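Local coordinates for protein Hsc70 cochaperone (SGT) (Aspergillus fumigatus, PDB 3SZ7) that acts as an Hsc70 co-chaperone that binds tail-anchored proteins and hands them to the GET pathway, its TPR domain recruiting heat-shock chaperones, at residues 30-35 with 50-55; 43-49 with 74-78; 82-87 with 101-105. All blocks are in the same frame, centred on the assembly; numbering follows the deposited sequence.

Interaction 1. Residues 30-35 with 50-55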
ATOM      1  N   ALA A  30      14.827  -2.567 -10.188  1.00 24.08           N
ATOM      2  CA  ALA A  30      13.572  -1.901 -10.521  1.00 26.96           C
ATOM      3  C   ALA A  30      13.541  -0.522  -9.888  1.00 24.84           C
ATOM      4  O   ALA A  30      13.223   0.471 -10.543  1.00 21.78           O
ATOM      5  CB  ALA A  30      12.385  -2.727 -10.048  1.00 26.99           C
ATOM      6  N   ILE A  31      13.878  -0.469  -8.605  1.00 23.23           N
ATOM      7  CA  ILE A  31      13.951   0.800  -7.892  1.00 23.70           C
ATOM      8  C   ILE A  31      14.868   1.786  -8.616  1.00 24.03           C
ATOM      9  O   ILE A  31      14.537   2.959  -8.756  1.00 24.78           O
ATOM     10  CB  ILE A  31      14.431   0.600  -6.447  1.00 22.75           C
ATOM     11  CG1 ILE A  31      13.360  -0.142  -5.636  1.00 19.72           C
ATOM     12  CG2 ILE A  31      14.762   1.939  -5.806  1.00 26.20           C
ATOM     13  CD1 ILE A  31      13.869  -0.722  -4.343  1.00 21.40           C
ATOM     14  N   ASP A  32      16.017   1.311  -9.086  1.00 22.16           N
ATOM     15  CA  ASP A  32      16.949   2.206  -9.766  1.00 27.45           C
ATOM     16  C   ASP A  32      16.417   2.684 -11.114  1.00 33.14           C
ATOM     17  O   ASP A  32      16.578   3.852 -11.464  1.00 28.04           O
ATOM     18  CB  ASP A  32      18.330   1.574  -9.942  1.00 28.90           C
ATOM     19  CG  ASP A  32      19.335   2.548 -10.532  1.00 41.28           C
ATOM     20  OD1 ASP A  32      19.731   3.495  -9.820  1.00 43.86           O
ATOM     21  OD2 ASP A  32      19.724   2.376 -11.705  1.00 37.96           O
ATOM     22  N   LEU A  33      15.780   1.785 -11.860  1.00 21.52           N
ATOM     23  CA  LEU A  33      15.224   2.122 -13.169  1.00 24.84           C
ATOM     24  C   LEU A  33      14.043   3.092 -13.082  1.00 27.65           C
ATOM     25  O   LEU A  33      13.915   4.006 -13.900  1.00 25.27           O
ATOM     26  CB  LEU A  33      14.812   0.849 -13.910  1.00 28.49           C
ATOM     27  CG  LEU A  33      15.985  -0.023 -14.384  1.00 28.22           C
ATOM     28  CD1 LEU A  33      15.532  -1.446 -14.677  1.00 30.11           C
ATOM     29  CD2 LEU A  33      16.646   0.604 -15.603  1.00 32.21           C
ATOM     30  N   TYR A  34      13.178   2.890 -12.095  1.00 21.88           N
ATOM     31  CA  TYR A  34      12.053   3.791 -11.888  1.00 21.96           C
ATOM     32  C   TYR A  34      12.567   5.158 -11.457  1.00 24.39           C
ATOM     33  O   TYR A  34      11.998   6.192 -11.816  1.00 22.92           O
ATOM     34  CB  TYR A  34      11.118   3.240 -10.810  1.00 18.30           C
ATOM     35  CG  TYR A  34      10.340   2.008 -11.213  1.00 21.40           C
ATOM     36  CD1 TYR A  34       9.864   1.847 -12.509  1.00 23.49           C
ATOM     37  CD2 TYR A  34      10.068   1.010 -10.287  1.00 20.37           C
ATOM     38  CE1 TYR A  34       9.144   0.720 -12.870  1.00 23.30           C
ATOM     39  CE2 TYR A  34       9.349  -0.118 -10.638  1.00 20.67           C
ATOM     40  CZ  TYR A  34       8.891  -0.260 -11.925  1.00 17.36           C
ATOM     41  OH  TYR A  34       8.173  -1.384 -12.258  1.00 21.65           O
ATOM     42  N   THR A  35      13.632   5.149 -10.660  1.00 19.34           N
ATOM     43  CA  THR A  35      14.274   6.380 -10.212  1.00 22.76           C
ATOM     44  C   THR A  35      14.852   7.154 -11.396  1.00 25.02           C
ATOM     45  O   THR A  35      14.781   8.383 -11.439  1.00 23.73           O
ATOM     46  CB  THR A  35      15.387   6.084  -9.188  1.00 26.88           C
ATOM     47  OG1 THR A  35      14.814   5.481  -8.018  1.00 23.75           O
ATOM     48  CG2 THR A  35      16.119   7.363  -8.794  1.00 27.77           C
ATOM     49  N   ASN A  50       4.775   2.757  -9.287  1.00 19.24           N
ATOM     50  CA  ASN A  50       5.603   1.608  -9.629  1.00 14.46           C
ATOM     51  C   ASN A  50       6.800   1.445  -8.693  1.00 20.52           C
ATOM     52  O   ASN A  50       7.082   0.343  -8.239  1.00 19.26           O
ATOM     53  CB  ASN A  50       6.052   1.660 -11.094  1.00 16.97           C
ATOM     54  CG  ASN A  50       4.955   1.239 -12.056  1.00 24.32           C
ATOM     55  OD1 ASN A  50       3.841   0.914 -11.644  1.00 24.45           O
ATOM     56  ND2 ASN A  50       5.262   1.255 -13.346  1.00 25.20           N
ATOM     57  N   ARG A  51       7.498   2.535  -8.391  1.00 17.54           N
ATOM     58  CA  ARG A  51       8.621   2.447  -7.466  1.00 14.22           C
ATOM     59  C   ARG A  51       8.143   2.044  -6.072  1.00 18.70           C
ATOM     60  O   ARG A  51       8.846   1.343  -5.342  1.00 19.21           O
ATOM     61  CB  ARG A  51       9.430   3.750  -7.411  1.00 17.97           C
ATOM     62  CG  ARG A  51      10.789   3.565  -6.741  1.00 19.70           C
ATOM     63  CD  ARG A  51      11.691   4.783  -6.873  1.00 19.43           C
ATOM     64  NE  ARG A  51      11.137   5.946  -6.189  1.00 22.33           N
ATOM     65  CZ  ARG A  51      11.740   7.127  -6.123  1.00 21.46           C
ATOM     66  NH1 ARG A  51      12.928   7.303  -6.697  1.00 23.58           N
ATOM     67  NH2 ARG A  51      11.157   8.132  -5.481  1.00 24.80           N
ATOM     68  N   ALA A  52       6.947   2.494  -5.706  1.00 15.51           N
ATOM     69  CA  ALA A  52       6.340   2.089  -4.437  1.00 18.07           C
ATOM     70  C   ALA A  52       6.152   0.577  -4.379  1.00 19.90           C
ATOM     71  O   ALA A  52       6.376  -0.041  -3.342  1.00 17.41           O
ATOM     72  CB  ALA A  52       5.008   2.801  -4.215  1.00 16.54           C
ATOM     73  N   ALA A  53       5.747  -0.020  -5.496  1.00 15.93           N
ATOM     74  CA  ALA A  53       5.538  -1.464  -5.538  1.00 17.92           C
ATOM     75  C   ALA A  53       6.855  -2.191  -5.313  1.00 16.79           C
ATOM     76  O   ALA A  53       6.900  -3.232  -4.642  1.00 18.27           O
ATOM     77  CB  ALA A  53       4.922  -1.882  -6.868  1.00 17.04           C
ATOM     78  N   ALA A  54       7.927  -1.640  -5.880  1.00 17.20           N
ATOM     79  CA  ALA A  54       9.253  -2.235  -5.755  1.00 20.30           C
ATOM     80  C   ALA A  54       9.773  -2.108  -4.326  1.00 18.02           C
ATOM     81  O   ALA A  54      10.389  -3.038  -3.791  1.00 21.70           O
ATOM     82  CB  ALA A  54      10.223  -1.586  -6.745  1.00 22.92           C
ATOM     83  N   TYR A  55       9.523  -0.960  -3.704  1.00 16.95           N
ATOM     84  CA  TYR A  55       9.884  -0.778  -2.306  1.00 21.77           C
ATOM     85  C   TYR A  55       9.123  -1.771  -1.424  1.00 18.29           C
ATOM     86  O   TYR A  55       9.716  -2.421  -0.569  1.00 21.45           O
ATOM     87  CB  TYR A  55       9.621   0.659  -1.855  1.00 15.81           C
ATOM     88  CG  TYR A  55      10.738   1.622  -2.209  1.00 14.97           C
ATOM     89  CD1 TYR A  55      12.065   1.298  -1.960  1.00 16.26           C
ATOM     90  CD2 TYR A  55      10.461   2.851  -2.795  1.00 22.88           C
ATOM     91  CE1 TYR A  55      13.090   2.178  -2.281  1.00 17.91           C
ATOM     92  CE2 TYR A  55      11.478   3.733  -3.119  1.00 25.07           C
ATOM     93  CZ  TYR A  55      12.788   3.389  -2.858  1.00 26.97           C
ATOM     94  OH  TYR A  55      13.800   4.265  -3.178  1.00 32.84           O
TER
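I31 and A54 meet at the apolar centre, where CG1 of I31 lies 3.6 Å from CB of A54. The isoleucine then runs on across the ring of Y55, the two side chains at about a right angle: CG1 sits over one face near the rim, and CD1 of I31 comes within 3.6 Å of CD1 of Y55. Its other branch, CG2, is anti to the backbone N and extends to the phenol end of the same ring. Next to this, A30 and A54 touch methyl to methyl.

Beyond A54 comes Y34. One face of its ring receives CB of N50 in a CH-pi contact, 3.7 Å from the ring centroid, while CB of A54 lies at the ring edge. The phenol OH continues past this pair of helices to hydrogen-bond N19 on helix 9-23, which pins the ring at its far end.

The polar margin belongs to R51 and T35. The arginine chain is extended as far as its bend at chi3 (64°), which turns the guanidinium toward T35. NH1 of R51 donates to OG1 of T35 over 2.9 Å, with the acceptor nearly in the guanidinium plane. OG1 in turn donates to O of I31 at 2.6 Å, so the hydroxyl relays between the arginine and its own helix. NE of R51 forms a salt bridge with D67, tying helix 61-74 to the cluster as well.

The segments 30-35 and 50-55 run nearly antiparallel, 162° between their directions, with axes 9.0 Å apart at closest; such packing of consecutive helices is characteristic of the tetratricopeptide-repeat superhelix.

Interaction 2. Residues 43-49 with 74-78; sequences ANPIYLS and VDPKY
P45 and D75 bring the two backbones closest, with CA atoms 6.6 Å apart, at a place where one helix starts and another has just ended. N44 is the N-cap of helix 45-57: its OD1 takes the N-H of Y47 in the carbonyl plane, on a lone pair, at 2.9 Å. On the other side D75 is the first residue to leave helical geometry after helix 61-74. A type I turn from D75 to Y78 follows, and OD1 of D75 accepts from N of K77 to make an Asx turn.

Y78 reaches back from that turn to helix 45-57. With CG anti to the backbone N (chi1 -179°), its ring extends toward the first helical turn, where CD2 of Y78 packs 3.9 Å from CB of P45. Carbonyl O of P45 lies at the ring edge, near its plane, 3.5 Å from CE2 of Y78. That oxygen accepts hydrogen bonds from both N and OG of S49, and OG of S49 is itself 3.4 Å from CE2 of Y78. Farther along the ring, CG1 of I46 crosses near the phenol oxygen. At the other end of the contact V74 spreads its two methyls: CG2 touches CB of A43 at 4.0 Å, and CG1 faces CD of P45.

This surface contact joins the start of helix 45-57 to the link between helices 61-74 and 79-91. L48 and S49 pack inward on helix 61-74, Y47 turns to helix 27-40, and O of S49 accepts a weak hydrogen bond from NE of R84 on helix 79-91.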
ATOM      1  N   ALA A  43       8.180  13.322  -9.886  1.00 19.47           N
ATOM      2  CA  ALA A  43       6.860  13.202  -9.270  1.00 20.93           C
ATOM      3  C   ALA A  43       5.760  12.663 -10.194  1.00 23.94           C
ATOM      4  O   ALA A  43       4.580  12.920  -9.972  1.00 21.42           O
ATOM      5  CB  ALA A  43       6.438  14.537  -8.648  1.00 24.62           C
ATOM      6  N   ASN A  44       6.135  11.916 -11.227  1.00 17.09           N
ATOM      7  CA  ASN A  44       5.129  11.266 -12.050  1.00 17.96           C
ATOM      8  C   ASN A  44       4.421  10.177 -11.242  1.00 19.96           C
ATOM      9  O   ASN A  44       5.075   9.300 -10.692  1.00 19.20           O
ATOM     10  CB  ASN A  44       5.746  10.666 -13.308  1.00 17.54           C
ATOM     11  CG  ASN A  44       4.715   9.990 -14.181  1.00 23.67           C
ATOM     12  OD1 ASN A  44       4.429   8.806 -14.015  1.00 23.90           O
ATOM     13  ND2 ASN A  44       4.135  10.744 -15.107  1.00 20.51           N
ATOM     14  N   PRO A  45       3.083  10.242 -11.158  1.00 20.41           N
ATOM     15  CA  PRO A  45       2.343   9.309 -10.295  1.00 16.17           C
ATOM     16  C   PRO A  45       2.438   7.853 -10.746  1.00 17.84           C
ATOM     17  O   PRO A  45       2.413   6.965  -9.898  1.00 18.34           O
ATOM     18  CB  PRO A  45       0.900   9.808 -10.388  1.00 19.19           C
ATOM     19  CG  PRO A  45       0.842  10.591 -11.663  1.00 32.89           C
ATOM     20  CD  PRO A  45       2.193  11.217 -11.813  1.00 24.27           C
ATOM     21  N   ILE A  46       2.544   7.606 -12.047  1.00 16.39           N
ATOM     22  CA  ILE A  46       2.699   6.235 -12.522  1.00 19.63           C
ATOM     23  C   ILE A  46       4.056   5.685 -12.115  1.00 22.24           C
ATOM     24  O   ILE A  46       4.144   4.589 -11.566  1.00 20.82           O
ATOM     25  CB  ILE A  46       2.526   6.121 -14.049  1.00 23.40           C
ATOM     26  CG1 ILE A  46       1.087   6.462 -14.436  1.00 28.02           C
ATOM     27  CG2 ILE A  46       2.869   4.714 -14.509  1.00 26.02           C
ATOM     28  CD1 ILE A  46       0.830   6.401 -15.927  1.00 37.85           C
ATOM     29  N   TYR A  47       5.111   6.453 -12.374  1.00 20.16           N
ATOM     30  CA  TYR A  47       6.461   6.032 -12.010  1.00 21.58           C
ATOM     31  C   TYR A  47       6.602   5.924 -10.496  1.00 19.79           C
ATOM     32  O   TYR A  47       7.257   5.010  -9.990  1.00 17.93           O
ATOM     33  CB  TYR A  47       7.509   7.003 -12.554  1.00 19.14           C
ATOM     34  CG  TYR A  47       7.471   7.216 -14.049  1.00 23.77           C
ATOM     35  CD1 TYR A  47       6.812   6.324 -14.888  1.00 25.86           C
ATOM     36  CD2 TYR A  47       8.103   8.312 -14.623  1.00 17.61           C
ATOM     37  CE1 TYR A  47       6.783   6.525 -16.264  1.00 24.47           C
ATOM     38  CE2 TYR A  47       8.082   8.515 -15.985  1.00 15.46           C
ATOM     39  CZ  TYR A  47       7.420   7.624 -16.799  1.00 23.59           C
ATOM     40  OH  TYR A  47       7.403   7.841 -18.158  1.00 24.37           O
ATOM     41  N   LEU A  48       5.993   6.858  -9.772  1.00 14.03           N
ATOM     42  CA  LEU A  48       6.017   6.808  -8.309  1.00 14.04           C
ATOM     43  C   LEU A  48       5.341   5.562  -7.764  1.00 17.63           C
ATOM     44  O   LEU A  48       5.859   4.910  -6.852  1.00 15.30           O
ATOM     45  CB  LEU A  48       5.365   8.049  -7.700  1.00 15.60           C
ATOM     46  CG  LEU A  48       6.196   9.332  -7.721  1.00 16.70           C
ATOM     47  CD1 LEU A  48       5.346  10.502  -7.267  1.00 16.13           C
ATOM     48  CD2 LEU A  48       7.417   9.165  -6.831  1.00 17.51           C
ATOM     49  N   SER A  49       4.175   5.232  -8.310  1.00 17.69           N
ATOM     50  CA  SER A  49       3.417   4.101  -7.791  1.00 16.14           C
ATOM     51  C   SER A  49       4.101   2.789  -8.141  1.00 15.52           C
ATOM     52  O   SER A  49       4.036   1.829  -7.376  1.00 14.80           O
ATOM     53  CB  SER A  49       1.978   4.126  -8.291  1.00 21.83           C
ATOM     54  OG  SER A  49       1.338   5.318  -7.862  1.00 32.82           O
ATOM     55  N   VAL A  74       0.036  14.404  -5.896  1.00 19.04           N
ATOM     56  CA  VAL A  74       0.097  14.889  -7.272  1.00 20.17           C
ATOM     57  C   VAL A  74      -1.188  14.585  -8.040  1.00 29.66           C
ATOM     58  O   VAL A  74      -1.691  15.422  -8.791  1.00 26.35           O
ATOM     59  CB  VAL A  74       1.296  14.271  -8.019  1.00 26.26           C
ATOM     60  CG1 VAL A  74       1.201  14.545  -9.516  1.00 28.96           C
ATOM     61  CG2 VAL A  74       2.600  14.807  -7.442  1.00 19.40           C
ATOM     62  N   ASP A  75      -1.721  13.385  -7.837  1.00 19.18           N
ATOM     63  CA  ASP A  75      -2.907  12.942  -8.556  1.00 22.28           C
ATOM     64  C   ASP A  75      -3.833  12.143  -7.640  1.00 23.21           C
ATOM     65  O   ASP A  75      -3.816  10.912  -7.659  1.00 20.06           O
ATOM     66  CB  ASP A  75      -2.496  12.089  -9.760  1.00 22.99           C
ATOM     67  CG  ASP A  75      -3.657  11.797 -10.691  1.00 34.67           C
ATOM     68  OD1 ASP A  75      -4.801  12.173 -10.359  1.00 32.37           O
ATOM     69  OD2 ASP A  75      -3.427  11.182 -11.752  1.00 34.13           O
ATOM     70  N   PRO A  76      -4.647  12.844  -6.838  1.00 18.05           N
ATOM     71  CA  PRO A  76      -5.552  12.182  -5.890  1.00 16.27           C
ATOM     72  C   PRO A  76      -6.617  11.333  -6.585  1.00 21.22           C
ATOM     73  O   PRO A  76      -7.328  10.581  -5.918  1.00 24.96           O
ATOM     74  CB  PRO A  76      -6.208  13.354  -5.152  1.00 20.29           C
ATOM     75  CG  PRO A  76      -6.064  14.519  -6.066  1.00 22.88           C
ATOM     76  CD  PRO A  76      -4.757  14.312  -6.777  1.00 23.99           C
ATOM     77  N   LYS A  77      -6.722  11.452  -7.906  1.00 16.83           N
ATOM     78  CA  LYS A  77      -7.709  10.689  -8.671  1.00 23.98           C
ATOM     79  C   LYS A  77      -7.133   9.391  -9.234  1.00 27.02           C
ATOM     80  O   LYS A  77      -7.812   8.663  -9.956  1.00 31.42           O
ATOM     81  CB  LYS A  77      -8.245  11.537  -9.824  1.00 28.09           C
ATOM     82  CG  LYS A  77      -8.855  12.860  -9.400  1.00 42.82           C
ATOM     83  CD  LYS A  77     -10.316  12.711  -9.014  1.00 54.08           C
ATOM     84  CE  LYS A  77     -11.038  14.047  -9.135  1.00 59.20           C
ATOM     85  NZ  LYS A  77     -12.475  13.954  -8.755  1.00 66.79           N
ATOM     86  N   TYR A  78      -5.875   9.105  -8.915  1.00 22.04           N
ATOM     87  CA  TYR A  78      -5.208   7.915  -9.441  1.00 19.04           C
ATOM     88  C   TYR A  78      -5.356   6.770  -8.452  1.00 22.62           C
ATOM     89  O   TYR A  78      -4.614   6.689  -7.478  1.00 24.07           O
ATOM     90  CB  TYR A  78      -3.737   8.215  -9.722  1.00 19.20           C
ATOM     91  CG  TYR A  78      -2.940   7.072 -10.292  1.00 18.14           C
ATOM     92  CD1 TYR A  78      -3.486   6.213 -11.240  1.00 25.30           C
ATOM     93  CD2 TYR A  78      -1.623   6.881  -9.916  1.00 15.89           C
ATOM     94  CE1 TYR A  78      -2.741   5.177 -11.765  1.00 22.54           C
ATOM     95  CE2 TYR A  78      -0.874   5.855 -10.441  1.00 17.89           C
ATOM     96  CZ  TYR A  78      -1.432   5.008 -11.363  1.00 21.32           C
ATOM     97  OH  TYR A  78      -0.655   3.993 -11.867  1.00 21.31           O
TER

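Interaction 3. Residues 82-87 with 101-105; sequences WSRLGL and AYEKG
W82 lies against K104 and G105 in the helical hairpin of the third predicted TPR repeat, where the segments 82-87 and 101-105, on helices 79-91 and 95-109, run nearly antiparallel (165°), their axes 7.9 Å apart at closest. Followed outward, CB of W82 comes first, 3.3 Å from CA of G105 and close to O of A101. CG and CD1 continue along the G105 backbone, where the absence of a side chain permits this close approach. At the six-membered ring K104 takes over: its CB stands over the centre of one face, 3.7 Å from the centroid and 8° off the normal, a CH-pi contact. The lysine chain then slants across the ring, and CH2 of W82, at the far end of the indole, meets CD of K104 at 3.4 Å. NE1, on the five-membered ring, hydrogen-bonds O of P76, anchoring the indole to the preceding loop.

About one turn earlier on helix 95-109, CB of A101 points at helix 79-91, 3.7 Å from N of G86 and 3.9 Å from CG of L85. L85 also packs on helix 61-74.

Y102 crosses the interface in the opposite sense. Its CB starts out away from helix 79-91, but with CG anti to the carbonyl carbon (chi1 -79°) the ring swings back over G86, whose CA lies above one face 3.9 Å from the centroid. Helix 115-133 also packs on this tyrosine, through L121 and T124. At the tip, one water in the ring plane bridges OH of Y102, 2.9 Å away, to OG of S83.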
ATOM      1  N   TRP A  82      -3.456   4.995  -4.384  1.00 12.12           N
ATOM      2  CA  TRP A  82      -4.122   4.812  -3.095  1.00 10.21           C
ATOM      3  C   TRP A  82      -4.033   3.359  -2.646  1.00 14.57           C
ATOM      4  O   TRP A  82      -3.896   3.075  -1.453  1.00 14.08           O
ATOM      5  CB  TRP A  82      -5.590   5.234  -3.166  1.00 13.73           C
ATOM      6  CG  TRP A  82      -5.800   6.708  -3.266  1.00 12.77           C
ATOM      7  CD1 TRP A  82      -6.246   7.401  -4.355  1.00 15.62           C
ATOM      8  CD2 TRP A  82      -5.574   7.678  -2.235  1.00 12.92           C
ATOM      9  NE1 TRP A  82      -6.317   8.745  -4.062  1.00 12.82           N
ATOM     10  CE2 TRP A  82      -5.905   8.940  -2.774  1.00 13.31           C
ATOM     11  CE3 TRP A  82      -5.120   7.604  -0.915  1.00 15.96           C
ATOM     12  CZ2 TRP A  82      -5.797  10.119  -2.029  1.00 17.75           C
ATOM     13  CZ3 TRP A  82      -5.016   8.778  -0.179  1.00 15.27           C
ATOM     14  CH2 TRP A  82      -5.356  10.015  -0.740  1.00 14.90           C
ATOM     15  N   SER A  83      -4.125   2.441  -3.604  1.00 14.60           N
ATOM     16  CA  SER A  83      -4.009   1.021  -3.295  1.00 16.43           C
ATOM     17  C   SER A  83      -2.610   0.694  -2.781  1.00 13.29           C
ATOM     18  O   SER A  83      -2.452  -0.087  -1.839  1.00 14.04           O
ATOM     19  CB  SER A  83      -4.339   0.171  -4.523  1.00 20.58           C
ATOM     20  OG  SER A  83      -4.332  -1.205  -4.188  1.00 23.52           O
ATOM     21  N   ARG A  84      -1.598   1.290  -3.409  1.00 12.99           N
ATOM     22  CA  ARG A  84      -0.211   1.134  -2.984  1.00 15.83           C
ATOM     23  C   ARG A  84      -0.007   1.683  -1.587  1.00 14.21           C
ATOM     24  O   ARG A  84       0.669   1.067  -0.769  1.00 12.08           O
ATOM     25  CB  ARG A  84       0.728   1.882  -3.929  1.00 17.93           C
ATOM     26  CG  ARG A  84       0.725   1.362  -5.336  1.00 24.21           C
ATOM     27  CD  ARG A  84       1.793   0.315  -5.529  1.00 24.05           C
ATOM     28  NE  ARG A  84       1.789  -0.152  -6.906  1.00 19.65           N
ATOM     29  CZ  ARG A  84       1.320  -1.332  -7.290  1.00 24.78           C
ATOM     30  NH1 ARG A  84       0.837  -2.180  -6.390  1.00 25.56           N
ATOM     31  NH2 ARG A  84       1.350  -1.669  -8.569  1.00 29.14           N
ATOM     32  N   LEU A  85      -0.582   2.853  -1.329  1.00 14.97           N
ATOM     33  CA  LEU A  85      -0.467   3.500  -0.024  1.00 12.46           C
ATOM     34  C   LEU A  85      -1.146   2.666   1.061  1.00 11.63           C
ATOM     35  O   LEU A  85      -0.635   2.535   2.172  1.00 12.34           O
ATOM     36  CB  LEU A  85      -1.094   4.891  -0.070  1.00 13.86           C
ATOM     37  CG  LEU A  85      -1.032   5.693   1.230  1.00 15.12           C
ATOM     38  CD1 LEU A  85       0.400   5.749   1.741  1.00 12.38           C
ATOM     39  CD2 LEU A  85      -1.583   7.098   1.011  1.00 14.12           C
ATOM     40  N   GLY A  86      -2.301   2.105   0.726  1.00  8.20           N
ATOM     41  CA  GLY A  86      -3.024   1.248   1.650  1.00 10.32           C
ATOM     42  C   GLY A  86      -2.189   0.061   2.081  1.00 12.56           C
ATOM     43  O   GLY A  86      -2.109  -0.255   3.265  1.00 11.27           O
ATOM     44  N   LEU A  87      -1.562  -0.609   1.120  1.00  9.46           N
ATOM     45  CA  LEU A  87      -0.749  -1.780   1.438  1.00 10.05           C
ATOM     46  C   LEU A  87       0.479  -1.392   2.252  1.00 10.79           C
ATOM     47  O   LEU A  87       0.832  -2.062   3.211  1.00 11.66           O
ATOM     48  CB  LEU A  87      -0.339  -2.523   0.163  1.00 10.18           C
ATOM     49  CG  LEU A  87       0.406  -3.844   0.371  1.00 14.03           C
ATOM     50  CD1 LEU A  87      -0.400  -4.788   1.252  1.00 15.38           C
ATOM     51  CD2 LEU A  87       0.706  -4.502  -0.973  1.00 19.52           C
ATOM     52  N   ALA A 101      -6.711   5.144   3.219  1.00 13.16           N
ATOM     53  CA  ALA A 101      -6.162   5.094   1.864  1.00 12.20           C
ATOM     54  C   ALA A 101      -7.010   4.208   0.958  1.00 13.13           C
ATOM     55  O   ALA A 101      -7.275   4.558  -0.192  1.00 13.46           O
ATOM     56  CB  ALA A 101      -4.717   4.613   1.875  1.00 12.80           C
ATOM     57  N   TYR A 102      -7.423   3.049   1.461  1.00 10.66           N
ATOM     58  CA  TYR A 102      -8.256   2.167   0.644  1.00 11.29           C
ATOM     59  C   TYR A 102      -9.608   2.802   0.334  1.00 11.52           C
ATOM     60  O   TYR A 102     -10.127   2.653  -0.770  1.00 15.24           O
ATOM     61  CB  TYR A 102      -8.456   0.805   1.306  1.00 10.53           C
ATOM     62  CG  TYR A 102      -7.267  -0.119   1.152  1.00  9.85           C
ATOM     63  CD1 TYR A 102      -6.788  -0.455  -0.108  1.00 12.13           C
ATOM     64  CD2 TYR A 102      -6.645  -0.675   2.261  1.00 14.92           C
ATOM     65  CE1 TYR A 102      -5.716  -1.308  -0.261  1.00 13.37           C
ATOM     66  CE2 TYR A 102      -5.570  -1.524   2.123  1.00 11.78           C
ATOM     67  CZ  TYR A 102      -5.112  -1.840   0.860  1.00 17.53           C
ATOM     68  OH  TYR A 102      -4.053  -2.692   0.707  1.00 15.08           O
ATOM     69  N   GLU A 103     -10.188   3.496   1.313  1.00 13.93           N
ATOM     70  CA  GLU A 103     -11.459   4.167   1.086  1.00 13.65           C
ATOM     71  C   GLU A 103     -11.327   5.226  -0.000  1.00 16.06           C
ATOM     72  O   GLU A 103     -12.167   5.319  -0.889  1.00 15.92           O
ATOM     73  CB  GLU A 103     -11.993   4.784   2.376  1.00 14.78           C
ATOM     74  CG  GLU A 103     -12.492   3.754   3.367  1.00 13.67           C
ATOM     75  CD  GLU A 103     -12.805   4.353   4.727  1.00 24.10           C
ATOM     76  OE1 GLU A 103     -12.243   5.420   5.060  1.00 25.29           O
ATOM     77  OE2 GLU A 103     -13.616   3.753   5.461  1.00 32.25           O
ATOM     78  N   LYS A 104     -10.269   6.025   0.065  1.00 14.34           N
ATOM     79  CA  LYS A 104     -10.051   7.032  -0.968  1.00 15.24           C
ATOM     80  C   LYS A 104      -9.733   6.405  -2.326  1.00 13.98           C
ATOM     81  O   LYS A 104     -10.101   6.946  -3.378  1.00 16.14           O
ATOM     82  CB  LYS A 104      -8.958   8.007  -0.543  1.00 16.26           C
ATOM     83  CG  LYS A 104      -9.345   8.831   0.685  1.00 22.00           C
ATOM     84  CD  LYS A 104      -8.357   9.952   0.949  1.00 30.23           C
ATOM     85  CE  LYS A 104      -8.785  10.793   2.148  1.00 28.57           C
ATOM     86  NZ  LYS A 104     -10.188  11.265   2.000  1.00 33.30           N
ATOM     87  N   GLY A 105      -9.055   5.261  -2.308  1.00 14.30           N
ATOM     88  CA  GLY A 105      -8.759   4.550  -3.540  1.00 15.95           C
ATOM     89  C   GLY A 105     -10.035   4.053  -4.191  1.00 13.13           C
ATOM     90  O   GLY A 105     -10.199   4.126  -5.406  1.00 15.08           O
TER
HETATM   91  O   HOH W   1      -3.359  -3.208  -2.026  1.00 24.81           O

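Interactions 1, 2 and 3 follow the helical array of the TPR domain. Interactions 1 and 2 share helix 45-57, use adjoining parts of it, and have centres about 13 Å apart; their segments alternate along the chain, so helix 45-57 ties its predecessor to the loop that follows its successor. Interaction 3 comes after both in sequence, its centre about 13 Å from that of interaction 2 and about 18 Å from that of interaction 1. R84 of helix 79-91 packs against A52 and A53, joining interaction 3 directly to interaction 1. Together the contacts connect successive helices into one continuous scaffold, the domain through which the protein binds its chaperone partners.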